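Local coordinates for protein vaginolysin (Gardnerella vaginalis, PDB 5IMY) that probably binds cholesterol in host membranes and perforates them as a pore-forming toxin of the cholesterol-dependent cytolysin family, at residues Asp54-Asn59 with Val63-Gln68; Ser273-Phe278 with His298-Asn303; Ser173-Asn178 with Asp200-Gly205. All coordinates share one frame; numbering follows the deposited sequence.

Contact 1: Asp54-Asn59 with Val63-Gln68; sequences DSFNKN and VVVEHQ
F56 and V63 meet across an antiparallel strand pair, the phenyl ring lying over the valine. CB of V63 is 3.9 Å from the ring centroid of F56 and only 28° off the ring normal, which meets the geometry of a CH-pi contact. The branch methyl CG1 of V63 reaches further along the ring, 3.4 Å from CZ of F56. On the same face of the sheet, CG1 of V65 comes obliquely to CE2 of F56 at 4.2 Å. The aromatic side chain owes this reach to its first torsion (chi1 46°), which sets CG between the backbone N and carbonyl carbon and leans the ring across its partner strand.

Two pairs of backbone bonds hold the strands in register. F56 and V63 form one hydrogen-bonded pair, with F56 N to V63 O and V63 N to F56 O both 3.1 Å. D54 and V65 form the other, at 3.0 Å for D54 N to V65 O. Between them S55 faces V64 as a non-hydrogen-bonded pair. S55 is buried, and its OG accepts from the backbone N of F51 of the second subunit, so that face belongs partly to a subunit interface.

The pair is the turn end of the hairpin 51-57/62-76. Its second strand continues the sheet through backbone bonds from V64 to S375 and E66 to K373 of strand 363-389.

Contact 2: Ser273-Phe278 with His298-Asn303; sequences SKSTDF and HRILQN
The flat group here is the phenyl ring of F278, and I300 meets it at the edge, not over a face. CG2 of I300 lies near the ring plane, 3.5 Å from CD1 of F278 and 4.1 Å from CE1 of F278, so the methyl sits against one side of the rim. The ring is directed there with its CG anti to the backbone N (chi1 177°), and seen as whole side chains the two run at a slant to each other.

I300 carries the helix side of the contact by itself, using both of its branches. While CG2 goes to the phenyl rim, the longer branch ends in CD1, 3.4 Å from OG of S273 and 3.9 Å from CB of S275. With CG2 opposite the backbone N, CG1 turns back beside that N (chi1 -55°); this first torsion sends the two branches apart, CG2 to the phenyl at the helix start and CD1 to the loop serines. The contact is therefore van der Waals in character, even where a hydroxyl takes part.

The serine surface is shaped by an ST turn: OG of S273 accepts from the backbone N of S275 at 3.2 Å, with 142° at the hydrogen. A second shell steadies the same loop, since Q208 NE2 is hydrogen-bonded to the carbonyls of both S273 and S275, and T271 OG1 to S273 N and N303 O.

The helical region that includes 278-286 and 298-301 refolds in related cytolysins into a membrane-inserting hairpin, and the same is probable here. Within it, the contact packs short helix 298-301 against the loop joining strand 263-271 to helix 278-286, whose first residue is F278.

Contact 3: Ser173-Asn178 with Asp200-Gly205; sequences SAQSMN and DAVHKG
The closest CA pair, Q175 and V202, is 7.1 Å apart, where the non-helical link ahead of helix 177-184 passes the last turn of helix 199-203. The polar tie is H203 NE2 to the carbonyl O of Q175, 2.6 Å long with 157° at the hydrogen. That oxygen lies 8° out of the imidazole plane, and the N-H arrives in the carbonyl plane on a lone pair, so the ring meets the oxygen edge-on.

The amide of Q175 also comes close to this ring, with OE1 3.1 Å from CE1 of H203 and the two planes 78° apart. A bend at chi2 folds the glutamine back to that position, where OE1 takes its hydrogen bond from T372 N. ND1 of H203 bonds T372 OG1, so both ring nitrogens are held and the ring's rotation is fixed. V202 fills in beside them: CG1 is 3.5 Å from A174 O and 4.0 Å from NE2 of Q175.

The helix ends just beyond, where G205 closes a Schellman motif. S176 OG caps the other helix by bonding Q179 N. By analogy with relatives, this is probably the other of the two helical clusters that rearrange; here it is wedged between strand 208-223, touched by A174 and V202, and strand 363-389, which supplies T372.

Overall arrangement
The three contacts form a compact triangle, with centres about 15 Å apart for contacts 1 and 3 and about 17 Å for each of the other pairs. Contact 1 meets contact 3 where V65 CG1 packs 3.7 Å from G205 CA and H67 CE1 lies 3.0 Å from H203 O. K274 of contact 2 joins the other two: its CD is 4.3 Å from V63 CG1, its CE 3.1 Å from G205 O. Strand 363-389 runs past all three, through V374 beside V63 and K274 and through T372 beside contact 3. The sheet face carrying F56, V63 and V65 thus abuts the end of helix 199-203 and the loop before helix 278-286, which probably detach for pore formation.

Contact 1: Asp54-Asn59 with Val63-Gln68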
ATOM      1  N   ASP A  54      -7.438  -0.776  10.775  1.00 41.69           N
ATOM      2  CA  ASP A  54      -8.806  -0.438  11.132  1.00 39.92           C
ATOM      3  C   ASP A  54      -9.053   1.007  10.726  1.00 39.55           C
ATOM      4  O   ASP A  54      -8.132   1.727  10.332  1.00 47.14           O
ATOM      5  CB  ASP A  54      -9.071  -0.652  12.627  1.00 43.22           C
ATOM      6  CG  ASP A  54     -10.359  -1.412  12.893  1.00 57.50           C
ATOM      7  OD1 ASP A  54     -11.235  -1.443  12.001  1.00 60.90           O
ATOM      8  OD2 ASP A  54     -10.497  -1.977  13.996  1.00 58.41           O
ATOM      9  N   SER A  55     -10.310   1.432  10.826  1.00 42.22           N
ATOM     10  CA  SER A  55     -10.689   2.748  10.333  1.00 43.29           C
ATOM     11  C   SER A  55     -11.897   3.268  11.098  1.00 40.28           C
ATOM     12  O   SER A  55     -12.641   2.508  11.723  1.00 37.88           O
ATOM     13  CB  SER A  55     -10.998   2.708   8.832  1.00 44.08           C
ATOM     14  OG  SER A  55     -12.042   1.790   8.554  1.00 41.68           O
ATOM     15  N   PHE A  56     -12.070   4.588  11.043  1.00 42.50           N
ATOM     16  CA  PHE A  56     -13.255   5.259  11.559  1.00 49.74           C
ATOM     17  C   PHE A  56     -13.464   6.530  10.744  1.00 55.02           C
ATOM     18  O   PHE A  56     -12.651   6.875   9.880  1.00 48.90           O
ATOM     19  CB  PHE A  56     -13.125   5.544  13.059  1.00 52.72           C
ATOM     20  CG  PHE A  56     -11.801   6.126  13.454  1.00 50.80           C
ATOM     21  CD1 PHE A  56     -11.618   7.496  13.502  1.00 53.21           C
ATOM     22  CD2 PHE A  56     -10.739   5.300  13.785  1.00 48.99           C
ATOM     23  CE1 PHE A  56     -10.400   8.035  13.870  1.00 50.67           C
ATOM     24  CE2 PHE A  56      -9.518   5.830  14.152  1.00 52.40           C
ATOM     25  CZ  PHE A  56      -9.348   7.200  14.194  1.00 51.98           C
ATOM     26  N   ASN A  57     -14.567   7.238  11.024  1.00 60.28           N
ATOM     27  CA  ASN A  57     -15.034   8.339  10.175  1.00 65.28           C
ATOM     28  C   ASN A  57     -15.419   9.547  11.035  1.00 78.12           C
ATOM     29  O   ASN A  57     -16.597   9.886  11.151  1.00 91.18           O
ATOM     30  CB  ASN A  57     -16.219   7.888   9.315  1.00 58.86           C
ATOM     31  CG  ASN A  57     -15.797   7.375   7.956  1.00 53.56           C
ATOM     32  OD1 ASN A  57     -14.962   7.977   7.284  1.00 56.45           O
ATOM     33  ND2 ASN A  57     -16.386   6.261   7.537  1.00 51.68           N
ATOM     34  N   LYS A  58     -14.424  10.216  11.618  1.00 83.20           N
ATOM     35  CA  LYS A  58     -14.694  11.468  12.317  1.00 90.71           C
ATOM     36  C   LYS A  58     -15.342  12.455  11.354  1.00 92.71           C
ATOM     37  O   LYS A  58     -14.724  12.863  10.367  1.00 92.55           O
ATOM     38  CB  LYS A  58     -13.399  12.043  12.903  1.00 79.29           C
ATOM     39  CG  LYS A  58     -13.526  13.419  13.588  1.00 85.79           C
ATOM     40  CD  LYS A  58     -14.857  13.615  14.328  1.00 91.51           C
ATOM     41  CE  LYS A  58     -14.915  14.948  15.062  1.00 88.14           C
ATOM     42  NZ  LYS A  58     -16.268  15.210  15.640  1.00 67.21           N
ATOM     43  N   ASN A  59     -16.580  12.855  11.669  1.00 95.24           N
ATOM     44  CA  ASN A  59     -17.447  13.627  10.780  1.00103.38           C
ATOM     45  C   ASN A  59     -17.106  13.354   9.318  1.00107.63           C
ATOM     46  O   ASN A  59     -17.644  12.414   8.723  1.00102.48           O
ATOM     47  CB  ASN A  59     -17.403  15.133  11.110  1.00110.37           C
ATOM     48  CG  ASN A  59     -15.991  15.694  11.256  1.00110.95           C
ATOM     49  OD1 ASN A  59     -15.068  15.008  11.675  1.00 99.13           O
ATOM     50  ND2 ASN A  59     -15.834  16.970  10.926  1.00112.44           N
ATOM     51  N   VAL A  63     -10.156   8.149   8.649  1.00 55.20           N
ATOM     52  CA  VAL A  63      -8.888   7.866   9.316  1.00 49.82           C
ATOM     53  C   VAL A  63      -8.611   6.371   9.244  1.00 42.01           C
ATOM     54  O   VAL A  63      -9.475   5.553   9.584  1.00 41.49           O
ATOM     55  CB  VAL A  63      -8.917   8.343  10.779  1.00 53.75           C
ATOM     56  CG1 VAL A  63      -7.559   8.135  11.444  1.00 53.08           C
ATOM     57  CG2 VAL A  63      -9.338   9.806  10.856  1.00 57.93           C
ATOM     58  N   VAL A  64      -7.404   6.015   8.808  1.00 47.29           N
ATOM     59  CA  VAL A  64      -6.914   4.641   8.833  1.00 41.32           C
ATOM     60  C   VAL A  64      -5.753   4.572   9.813  1.00 48.30           C
ATOM     61  O   VAL A  64      -4.858   5.425   9.784  1.00 44.88           O
ATOM     62  CB  VAL A  64      -6.474   4.165   7.436  1.00 45.42           C
ATOM     63  CG1 VAL A  64      -5.686   2.851   7.527  1.00 41.91           C
ATOM     64  CG2 VAL A  64      -7.679   3.991   6.527  1.00 52.75           C
ATOM     65  N   VAL A  65      -5.768   3.560  10.675  1.00 51.10           N
ATOM     66  CA  VAL A  65      -4.637   3.233  11.536  1.00 46.48           C
ATOM     67  C   VAL A  65      -4.161   1.841  11.150  1.00 47.07           C
ATOM     68  O   VAL A  65      -4.978   0.928  10.980  1.00 47.01           O
ATOM     69  CB  VAL A  65      -5.009   3.296  13.029  1.00 43.50           C
ATOM     70  CG1 VAL A  65      -5.541   4.677  13.386  1.00 54.39           C
ATOM     71  CG2 VAL A  65      -6.031   2.221  13.390  1.00 56.22           C
ATOM     72  N   GLU A  66      -2.849   1.684  10.989  1.00 47.88           N
ATOM     73  CA  GLU A  66      -2.275   0.408  10.588  1.00 46.42           C
ATOM     74  C   GLU A  66      -1.153   0.042  11.545  1.00 47.61           C
ATOM     75  O   GLU A  66      -0.237   0.839  11.774  1.00 48.74           O
ATOM     76  CB  GLU A  66      -1.773   0.457   9.135  1.00 42.94           C
ATOM     77  CG  GLU A  66      -0.263   0.411   8.944  1.00 51.05           C
ATOM     78  CD  GLU A  66       0.120   0.267   7.486  1.00 68.76           C
ATOM     79  OE1 GLU A  66      -0.728   0.564   6.617  1.00 68.92           O
ATOM     80  OE2 GLU A  66       1.263  -0.164   7.209  1.00 73.24           O
ATOM     81  N   HIS A  67      -1.236  -1.162  12.099  1.00 51.28           N
ATOM     82  CA  HIS A  67      -0.258  -1.680  13.039  1.00 42.08           C
ATOM     83  C   HIS A  67       0.541  -2.782  12.360  1.00 44.02           C
ATOM     84  O   HIS A  67      -0.022  -3.612  11.640  1.00 47.38           O
ATOM     85  CB  HIS A  67      -0.947  -2.229  14.293  1.00 38.55           C
ATOM     86  CG  HIS A  67      -2.082  -1.385  14.781  1.00 51.55           C
ATOM     87  ND1 HIS A  67      -2.082  -0.784  16.021  1.00 60.08           N
ATOM     88  CD2 HIS A  67      -3.257  -1.042  14.201  1.00 52.60           C
ATOM     89  CE1 HIS A  67      -3.205  -0.107  16.184  1.00 54.29           C
ATOM     90  NE2 HIS A  67      -3.934  -0.246  15.093  1.00 50.17           N
ATOM     91  N   GLN A  68       1.851  -2.783  12.578  1.00 45.12           N
ATOM     92  CA  GLN A  68       2.706  -3.817  12.018  1.00 53.02           C
ATOM     93  C   GLN A  68       3.922  -3.983  12.912  1.00 50.07           C
ATOM     94  O   GLN A  68       4.418  -3.012  13.487  1.00 47.65           O
ATOM     95  CB  GLN A  68       3.129  -3.476  10.583  1.00 48.62           C
ATOM     96  CG  GLN A  68       4.367  -2.603  10.481  1.00 55.60           C
ATOM     97  CD  GLN A  68       4.374  -1.753   9.229  1.00 66.73           C
ATOM     98  OE1 GLN A  68       4.381  -2.267   8.109  1.00 60.62           O
ATOM     99  NE2 GLN A  68       4.361  -0.437   9.414  1.00 70.74           N
TER

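Contact 2: Ser273-Phe278 with His298-Asn303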
ATOM      1  N   SER A 273      -2.964  15.980  14.749  1.00 42.34           N
ATOM      2  CA  SER A 273      -3.069  15.871  13.302  1.00 46.13           C
ATOM      3  C   SER A 273      -2.875  14.425  12.870  1.00 48.22           C
ATOM      4  O   SER A 273      -1.944  13.748  13.320  1.00 54.05           O
ATOM      5  CB  SER A 273      -2.032  16.766  12.623  1.00 53.88           C
ATOM      6  OG  SER A 273      -1.921  16.456  11.243  1.00 49.45           O
ATOM      7  N   LYS A 274      -3.760  13.951  11.996  1.00 54.63           N
ATOM      8  CA  LYS A 274      -3.675  12.609  11.443  1.00 52.50           C
ATOM      9  C   LYS A 274      -2.833  12.563  10.176  1.00 51.04           C
ATOM     10  O   LYS A 274      -2.998  11.646   9.363  1.00 55.73           O
ATOM     11  CB  LYS A 274      -5.079  12.072  11.153  1.00 52.72           C
ATOM     12  CG  LYS A 274      -6.079  12.295  12.279  1.00 48.51           C
ATOM     13  CD  LYS A 274      -5.759  11.437  13.492  1.00 48.50           C
ATOM     14  CE  LYS A 274      -6.404  11.995  14.752  1.00 48.95           C
ATOM     15  NZ  LYS A 274      -7.887  11.898  14.733  1.00 56.69           N
ATOM     16  N   SER A 275      -1.939  13.527   9.994  1.00 47.80           N
ATOM     17  CA  SER A 275      -1.190  13.669   8.757  1.00 56.20           C
ATOM     18  C   SER A 275       0.102  12.867   8.802  1.00 63.51           C
ATOM     19  O   SER A 275       0.761  12.783   9.843  1.00 59.08           O
ATOM     20  CB  SER A 275      -0.868  15.143   8.501  1.00 58.95           C
ATOM     21  OG  SER A 275       0.063  15.289   7.445  1.00 58.29           O
ATOM     22  N   THR A 276       0.457  12.279   7.667  1.00 71.72           N
ATOM     23  CA  THR A 276       1.839  11.893   7.428  1.00 72.26           C
ATOM     24  C   THR A 276       2.648  13.187   7.334  1.00 74.15           C
ATOM     25  O   THR A 276       2.144  14.282   7.591  1.00 77.61           O
ATOM     26  CB  THR A 276       1.953  11.019   6.180  1.00 70.01           C
ATOM     27  OG1 THR A 276       3.319  10.626   5.995  1.00 73.45           O
ATOM     28  CG2 THR A 276       1.468  11.762   4.940  1.00 66.03           C
ATOM     29  N   ASP A 277       3.924  13.084   6.976  1.00 65.90           N
ATOM     30  CA  ASP A 277       4.831  14.228   6.934  1.00 69.60           C
ATOM     31  C   ASP A 277       5.088  14.815   8.317  1.00 63.97           C
ATOM     32  O   ASP A 277       5.871  15.767   8.432  1.00 59.76           O
ATOM     33  CB  ASP A 277       4.318  15.354   6.020  1.00 69.93           C
ATOM     34  CG  ASP A 277       4.347  14.979   4.554  1.00 83.14           C
ATOM     35  OD1 ASP A 277       3.378  14.349   4.077  1.00 83.07           O
ATOM     36  OD2 ASP A 277       5.335  15.320   3.872  1.00 78.32           O
ATOM     37  N   PHE A 278       4.458  14.289   9.372  1.00 64.64           N
ATOM     38  CA  PHE A 278       4.672  14.823  10.712  1.00 61.47           C
ATOM     39  C   PHE A 278       6.130  14.682  11.130  1.00 49.88           C
ATOM     40  O   PHE A 278       6.746  15.639  11.614  1.00 46.44           O
ATOM     41  CB  PHE A 278       3.755  14.112  11.707  1.00 54.28           C
ATOM     42  CG  PHE A 278       3.958  14.542  13.131  1.00 47.29           C
ATOM     43  CD1 PHE A 278       3.726  15.853  13.510  1.00 41.44           C
ATOM     44  CD2 PHE A 278       4.375  13.636  14.092  1.00 51.56           C
ATOM     45  CE1 PHE A 278       3.912  16.255  14.817  1.00 41.64           C
ATOM     46  CE2 PHE A 278       4.561  14.031  15.402  1.00 48.62           C
ATOM     47  CZ  PHE A 278       4.328  15.342  15.766  1.00 44.98           C
ATOM     48  N   HIS A 298       3.923  24.034   7.601  1.00 71.49           N
ATOM     49  CA  HIS A 298       3.529  25.124   8.483  1.00 71.18           C
ATOM     50  C   HIS A 298       2.317  24.741   9.320  1.00 65.68           C
ATOM     51  O   HIS A 298       2.298  24.953  10.535  1.00 65.12           O
ATOM     52  CB  HIS A 298       3.242  26.376   7.652  1.00 78.55           C
ATOM     53  CG  HIS A 298       3.089  27.619   8.470  1.00 82.49           C
ATOM     54  ND1 HIS A 298       1.914  28.338   8.518  1.00 84.14           N
ATOM     55  CD2 HIS A 298       3.961  28.267   9.277  1.00 86.07           C
ATOM     56  CE1 HIS A 298       2.070  29.377   9.319  1.00 88.39           C
ATOM     57  NE2 HIS A 298       3.303  29.357   9.792  1.00 91.94           N
ATOM     58  N   ARG A 299       1.303  24.146   8.687  1.00 63.48           N
ATOM     59  CA  ARG A 299       0.052  23.873   9.391  1.00 72.22           C
ATOM     60  C   ARG A 299       0.235  22.827  10.483  1.00 64.94           C
ATOM     61  O   ARG A 299      -0.410  22.914  11.533  1.00 68.88           O
ATOM     62  CB  ARG A 299      -1.024  23.424   8.401  1.00 76.04           C
ATOM     63  CG  ARG A 299      -1.069  24.248   7.127  1.00 77.73           C
ATOM     64  CD  ARG A 299      -2.432  24.208   6.460  1.00 89.05           C
ATOM     65  NE  ARG A 299      -2.838  22.850   6.103  1.00 87.80           N
ATOM     66  CZ  ARG A 299      -2.557  22.254   4.946  1.00 88.15           C
ATOM     67  NH1 ARG A 299      -1.859  22.884   4.009  1.00 77.77           N
ATOM     68  NH2 ARG A 299      -2.980  21.016   4.724  1.00 88.76           N
ATOM     69  N   ILE A 300       1.100  21.837  10.260  1.00 71.10           N
ATOM     70  CA  ILE A 300       1.345  20.826  11.284  1.00 68.95           C
ATOM     71  C   ILE A 300       2.009  21.455  12.502  1.00 62.56           C
ATOM     72  O   ILE A 300       1.685  21.116  13.646  1.00 61.60           O
ATOM     73  CB  ILE A 300       2.194  19.678  10.709  1.00 68.69           C
ATOM     74  CG1 ILE A 300       1.538  19.089   9.453  1.00 63.25           C
ATOM     75  CG2 ILE A 300       2.416  18.592  11.759  1.00 71.89           C
ATOM     76  CD1 ILE A 300       0.074  18.711   9.619  1.00 61.08           C
ATOM     77  N   LEU A 301       2.940  22.384  12.280  1.00 62.99           N
ATOM     78  CA  LEU A 301       3.719  22.942  13.377  1.00 66.05           C
ATOM     79  C   LEU A 301       2.958  23.995  14.176  1.00 71.20           C
ATOM     80  O   LEU A 301       3.388  24.334  15.284  1.00 70.78           O
ATOM     81  CB  LEU A 301       5.027  23.525  12.834  1.00 66.33           C
ATOM     82  CG  LEU A 301       5.951  22.498  12.161  1.00 62.23           C
ATOM     83  CD1 LEU A 301       7.193  23.171  11.613  1.00 61.89           C
ATOM     84  CD2 LEU A 301       6.348  21.378  13.120  1.00 55.86           C
ATOM     85  N   GLN A 302       1.844  24.518  13.655  1.00 74.78           N
ATOM     86  CA  GLN A 302       0.957  25.323  14.488  1.00 76.76           C
ATOM     87  C   GLN A 302       0.114  24.467  15.422  1.00 74.09           C
ATOM     88  O   GLN A 302      -0.554  25.015  16.303  1.00 71.45           O
ATOM     89  CB  GLN A 302       0.001  26.181  13.646  1.00 80.64           C
ATOM     90  CG  GLN A 302       0.556  26.752  12.352  1.00 82.83           C
ATOM     91  CD  GLN A 302       1.651  27.780  12.568  1.00 89.75           C
ATOM     92  OE1 GLN A 302       2.715  27.704  11.954  1.00 86.75           O
ATOM     93  NE2 GLN A 302       1.388  28.759  13.422  1.00 84.86           N
ATOM     94  N   ASN A 303       0.112  23.147  15.234  1.00 70.30           N
ATOM     95  CA  ASN A 303      -0.668  22.231  16.056  1.00 68.96           C
ATOM     96  C   ASN A 303       0.208  21.259  16.833  1.00 63.12           C
ATOM     97  O   ASN A 303      -0.304  20.262  17.358  1.00 55.64           O
ATOM     98  CB  ASN A 303      -1.659  21.455  15.184  1.00 69.76           C
ATOM     99  CG  ASN A 303      -3.044  22.065  15.194  1.00 76.61           C
ATOM    100  OD1 ASN A 303      -3.844  21.800  16.092  1.00 80.36           O
ATOM    101  ND2 ASN A 303      -3.335  22.888  14.195  1.00 79.82           N
TER

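Contact 3: Ser173-Asn178 with Asp200-Gly205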
ATOM      1  N   SER A 173      10.011   7.892  17.140  1.00 40.45           N
ATOM      2  CA  SER A 173       8.573   7.941  17.347  1.00 40.76           C
ATOM      3  C   SER A 173       8.210   7.186  18.619  1.00 39.77           C
ATOM      4  O   SER A 173       8.733   6.101  18.886  1.00 38.90           O
ATOM      5  CB  SER A 173       7.846   7.334  16.148  1.00 39.21           C
ATOM      6  OG  SER A 173       6.657   8.044  15.855  1.00 45.15           O
ATOM      7  N   ALA A 174       7.318   7.770  19.415  1.00 37.89           N
ATOM      8  CA  ALA A 174       6.873   7.134  20.651  1.00 36.37           C
ATOM      9  C   ALA A 174       5.908   6.008  20.299  1.00 40.48           C
ATOM     10  O   ALA A 174       4.783   6.260  19.854  1.00 42.45           O
ATOM     11  CB  ALA A 174       6.219   8.154  21.578  1.00 34.45           C
ATOM     12  N   GLN A 175       6.346   4.776  20.491  1.00 39.07           N
ATOM     13  CA  GLN A 175       5.560   3.589  20.170  1.00 37.55           C
ATOM     14  C   GLN A 175       5.439   2.627  21.341  1.00 40.22           C
ATOM     15  O   GLN A 175       4.354   2.089  21.574  1.00 38.37           O
ATOM     16  CB  GLN A 175       6.184   2.870  18.963  1.00 37.23           C
ATOM     17  CG  GLN A 175       6.106   3.668  17.669  1.00 39.25           C
ATOM     18  CD  GLN A 175       4.678   3.867  17.196  1.00 39.83           C
ATOM     19  OE1 GLN A 175       3.778   3.112  17.560  1.00 33.71           O
ATOM     20  NE2 GLN A 175       4.467   4.890  16.378  1.00 41.21           N
ATOM     21  N   SER A 176       6.520   2.394  22.080  1.00 40.38           N
ATOM     22  CA  SER A 176       6.469   1.547  23.262  1.00 35.73           C
ATOM     23  C   SER A 176       7.644   1.899  24.159  1.00 36.22           C
ATOM     24  O   SER A 176       8.703   2.311  23.681  1.00 38.26           O
ATOM     25  CB  SER A 176       6.509   0.059  22.896  1.00 39.43           C
ATOM     26  OG  SER A 176       7.789  -0.314  22.416  1.00 38.78           O
ATOM     27  N   MET A 177       7.444   1.736  25.466  1.00 41.19           N
ATOM     28  CA  MET A 177       8.514   2.024  26.410  1.00 39.30           C
ATOM     29  C   MET A 177       9.738   1.150  26.166  1.00 40.92           C
ATOM     30  O   MET A 177      10.842   1.522  26.575  1.00 45.02           O
ATOM     31  CB  MET A 177       8.017   1.836  27.846  1.00 38.18           C
ATOM     32  CG  MET A 177       9.006   2.289  28.907  1.00 48.08           C
ATOM     33  SD  MET A 177       9.437   4.036  28.771  1.00 64.47           S
ATOM     34  CE  MET A 177       7.870   4.806  29.177  1.00 53.39           C
ATOM     35  N   ASN A 178       9.569   0.005  25.503  1.00 33.96           N
ATOM     36  CA  ASN A 178      10.691  -0.896  25.265  1.00 39.61           C
ATOM     37  C   ASN A 178      11.535  -0.454  24.073  1.00 39.08           C
ATOM     38  O   ASN A 178      12.768  -0.506  24.137  1.00 42.92           O
ATOM     39  CB  ASN A 178      10.182  -2.323  25.063  1.00 46.20           C
ATOM     40  CG  ASN A 178      10.286  -3.163  26.322  1.00 50.15           C
ATOM     41  OD1 ASN A 178      10.555  -2.650  27.410  1.00 49.23           O
ATOM     42  ND2 ASN A 178      10.071  -4.466  26.181  1.00 61.67           N
ATOM     43  N   ASP A 200      -1.249   4.474  24.424  1.00 55.26           N
ATOM     44  CA  ASP A 200      -2.555   4.043  23.937  1.00 56.18           C
ATOM     45  C   ASP A 200      -3.127   5.046  22.943  1.00 50.81           C
ATOM     46  O   ASP A 200      -3.795   4.664  21.976  1.00 47.75           O
ATOM     47  CB  ASP A 200      -3.519   3.848  25.106  1.00 62.06           C
ATOM     48  CG  ASP A 200      -2.966   2.931  26.178  1.00 66.36           C
ATOM     49  OD1 ASP A 200      -3.032   1.696  25.998  1.00 57.19           O
ATOM     50  OD2 ASP A 200      -2.470   3.447  27.201  1.00 65.82           O
ATOM     51  N   ALA A 201      -2.874   6.337  23.168  1.00 49.70           N
ATOM     52  CA  ALA A 201      -3.374   7.361  22.260  1.00 48.04           C
ATOM     53  C   ALA A 201      -2.697   7.287  20.899  1.00 49.78           C
ATOM     54  O   ALA A 201      -3.334   7.562  19.876  1.00 47.06           O
ATOM     55  CB  ALA A 201      -3.175   8.746  22.875  1.00 51.39           C
ATOM     56  N   VAL A 202      -1.415   6.920  20.861  1.00 47.60           N
ATOM     57  CA  VAL A 202      -0.704   6.832  19.590  1.00 46.07           C
ATOM     58  C   VAL A 202      -1.244   5.676  18.759  1.00 43.31           C
ATOM     59  O   VAL A 202      -1.523   5.823  17.562  1.00 40.29           O
ATOM     60  CB  VAL A 202       0.810   6.686  19.829  1.00 41.45           C
ATOM     61  CG1 VAL A 202       1.556   6.597  18.502  1.00 37.95           C
ATOM     62  CG2 VAL A 202       1.334   7.846  20.657  1.00 47.05           C
ATOM     63  N   HIS A 203      -1.398   4.510  19.380  1.00 45.26           N
ATOM     64  CA  HIS A 203      -1.807   3.319  18.650  1.00 50.66           C
ATOM     65  C   HIS A 203      -3.281   3.353  18.264  1.00 49.73           C
ATOM     66  O   HIS A 203      -3.687   2.621  17.356  1.00 45.75           O
ATOM     67  CB  HIS A 203      -1.502   2.080  19.488  1.00 50.78           C
ATOM     68  CG  HIS A 203      -0.041   1.873  19.751  1.00 48.28           C
ATOM     69  ND1 HIS A 203       0.806   1.302  18.823  1.00 47.74           N
ATOM     70  CD2 HIS A 203       0.724   2.157  20.837  1.00 48.28           C
ATOM     71  CE1 HIS A 203       2.027   1.243  19.325  1.00 39.83           C
ATOM     72  NE2 HIS A 203       2.006   1.756  20.544  1.00 43.20           N
ATOM     73  N   LYS A 204      -4.088   4.185  18.923  1.00 50.66           N
ATOM     74  CA  LYS A 204      -5.465   4.416  18.499  1.00 46.55           C
ATOM     75  C   LYS A 204      -5.573   5.469  17.409  1.00 44.81           C
ATOM     76  O   LYS A 204      -6.688   5.767  16.967  1.00 46.51           O
ATOM     77  CB  LYS A 204      -6.323   4.843  19.693  1.00 46.08           C
ATOM     78  CG  LYS A 204      -6.706   3.711  20.622  1.00 43.65           C
ATOM     79  CD  LYS A 204      -7.215   4.243  21.952  1.00 56.66           C
ATOM     80  CE  LYS A 204      -7.618   3.113  22.883  1.00 67.75           C
ATOM     81  NZ  LYS A 204      -8.682   2.256  22.288  1.00 79.94           N
ATOM     82  N   GLY A 205      -4.453   6.034  16.963  1.00 39.10           N
ATOM     83  CA  GLY A 205      -4.498   7.120  16.008  1.00 37.10           C
ATOM     84  C   GLY A 205      -4.991   8.430  16.572  1.00 44.25           C
ATOM     85  O   GLY A 205      -5.228   9.366  15.806  1.00 39.68           O
TER